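Local structure of adenosine kinase, putative (3OTX) at residues V175-V180 with G212-Y217. The protein probably phosphorylates adenosine, with ATP and magnesium, to AMP in purine salvage, and related nucleoside analogues to their monophosphates. The protein carries 1 engineered substitution. Sequence-based numbering, arbitrary orientation.
Sequences VDVNHV and GEVLPY
Val214 meets Val177 and Val180 mainly through its CG2 methyl. Its closer partner is Val180: CG1 of Val180 lies 3.6 Å from CG2 of Val214. The two side chains cross at about a right angle, and CG1 of Val214 also touches CG1 of Val180. CG2 of Val177 is 3.9 Å from CG2 of Val214, and these side chains run past each other in opposite directions. CG1 of Val214 is anti to the backbone N (chi1 167°), which puts CG2 anti to the carbonyl carbon, where it reaches both valines, one helical turn apart.

The polar part lies at the exposed border. The Glu213 chain is extended beyond CG and reaches across Val177, with OE2 3.6 Å from CG1 of Val177. No direct hydrogen bond joins the segments. One water bridges them, donating to OE1 of Glu213 (2.7 Å) and to OD1 of Asn178 (3.0 Å).

Asp176 is the N-cap of helix 177-189. Its OD1 accepts from N of Asn178 at 2.9 Å, with the donor above the carboxylate plane. This bond caps the helix start that carries both valines.

The contact joins the N-terminal turn of helix 177-189 to residues 213 and 214 of helix 208-214 in the ribokinase-like PfkB fold. Leu181, the next residue of helix 177-189, is touched by Val214, Glu213 and Tyr217. Phe194 of strand 193-197, in the large mixed sheet, touches both Val180 and Val214; Ile196 of the same strand touches Val214.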
# COMPACT_ATOMS: atom_id res chain seq x y z
N VAL A 175 8.86 -3.41 -10.22
CA VAL A 175 9.81 -4.50 -10.00
C VAL A 175 9.66 -5.49 -11.16
O VAL A 175 10.37 -5.37 -12.17
CB VAL A 175 9.65 -5.13 -8.61
CG1 VAL A 175 10.63 -6.32 -8.43
CG2 VAL A 175 9.88 -4.03 -7.50
N ASP A 176 8.69 -6.40 -11.08
CA ASP A 176 8.42 -7.30 -12.21
C ASP A 176 6.93 -7.57 -12.29
O ASP A 176 6.36 -8.22 -11.41
CB ASP A 176 9.18 -8.62 -12.03
CG ASP A 176 9.14 -9.50 -13.26
OD1 ASP A 176 8.28 -9.32 -14.15
OD2 ASP A 176 10.01 -10.40 -13.36
N VAL A 177 6.32 -7.11 -13.36
CA VAL A 177 4.88 -7.28 -13.56
C VAL A 177 4.47 -8.74 -13.54
O VAL A 177 3.37 -9.08 -13.08
CB VAL A 177 4.41 -6.59 -14.87
CG1 VAL A 177 4.88 -7.36 -16.14
CG2 VAL A 177 2.87 -6.40 -14.89
N ASN A 178 5.35 -9.61 -14.02
CA ASN A 178 5.09 -11.04 -14.01
C ASN A 178 4.87 -11.61 -12.61
O ASN A 178 4.10 -12.58 -12.46
CB ASN A 178 6.17 -11.76 -14.80
CG ASN A 178 6.08 -11.45 -16.28
OD1 ASN A 178 5.00 -11.35 -16.85
ND2 ASN A 178 7.24 -11.27 -16.90
N HIS A 179 5.51 -11.04 -11.58
CA HIS A 179 5.25 -11.52 -10.21
C HIS A 179 3.80 -11.22 -9.83
O HIS A 179 3.12 -12.04 -9.20
CB HIS A 179 6.14 -10.80 -9.19
CG HIS A 179 7.61 -11.02 -9.41
ND1 HIS A 179 8.10 -11.96 -10.29
CD2 HIS A 179 8.68 -10.42 -8.84
CE1 HIS A 179 9.43 -11.92 -10.26
NE2 HIS A 179 9.80 -10.98 -9.40
N VAL A 180 3.32 -10.05 -10.22
CA VAL A 180 1.96 -9.64 -9.96
C VAL A 180 1.01 -10.54 -10.71
O VAL A 180 0.02 -11.00 -10.12
CB VAL A 180 1.72 -8.17 -10.39
CG1 VAL A 180 0.38 -7.69 -9.84
CG2 VAL A 180 2.84 -7.26 -9.81
N GLY A 212 -1.68 -1.60 -16.91
CA GLY A 212 -2.67 -2.10 -17.88
C GLY A 212 -2.73 -3.62 -17.97
O GLY A 212 -3.79 -4.18 -18.22
N GLU A 213 -1.59 -4.28 -17.79
CA GLU A 213 -1.54 -5.74 -17.81
C GLU A 213 -2.33 -6.34 -16.65
O GLU A 213 -2.96 -7.40 -16.78
CB GLU A 213 -0.11 -6.26 -17.76
CG GLU A 213 0.61 -6.25 -19.08
CD GLU A 213 1.76 -7.22 -19.10
OE1 GLU A 213 1.51 -8.44 -19.11
OE2 GLU A 213 2.91 -6.76 -19.12
N VAL A 214 -2.29 -5.64 -15.51
CA VAL A 214 -2.86 -6.17 -14.27
C VAL A 214 -4.34 -5.80 -14.06
O VAL A 214 -5.09 -6.57 -13.46
CB VAL A 214 -1.96 -5.74 -13.06
CG1 VAL A 214 -2.61 -5.96 -11.69
CG2 VAL A 214 -0.59 -6.47 -13.14
N LEU A 215 -4.77 -4.66 -14.58
CA LEU A 215 -6.14 -4.19 -14.29
C LEU A 215 -7.29 -5.17 -14.64
O LEU A 215 -8.21 -5.31 -13.87
CB LEU A 215 -6.41 -2.84 -14.94
CG LEU A 215 -5.67 -1.69 -14.26
CD1 LEU A 215 -5.75 -0.50 -15.23
CD2 LEU A 215 -6.29 -1.39 -12.92
N PRO A 216 -7.21 -5.83 -15.81
CA PRO A 216 -8.31 -6.77 -16.14
C PRO A 216 -8.51 -7.86 -15.07
O PRO A 216 -9.62 -8.36 -14.90
CB PRO A 216 -7.84 -7.42 -17.43
CG PRO A 216 -6.82 -6.50 -18.00
CD PRO A 216 -6.16 -5.83 -16.84
N TYR A 217 -7.44 -8.22 -14.36
CA TYR A 217 -7.51 -9.28 -13.35
C TYR A 217 -7.82 -8.71 -11.97
O TYR A 217 -7.87 -9.44 -10.99
CB TYR A 217 -6.15 -9.98 -13.24
CG TYR A 217 -5.64 -10.78 -14.41
CD1 TYR A 217 -4.69 -10.24 -15.29
CD2 TYR A 217 -6.02 -12.12 -14.58
CE1 TYR A 217 -4.17 -11.01 -16.34
CE2 TYR A 217 -5.51 -12.89 -15.60
CZ TYR A 217 -4.59 -12.34 -16.48
OH TYR A 217 -4.08 -13.12 -17.50
O HOH W 1 3.35 -10.40 -19.19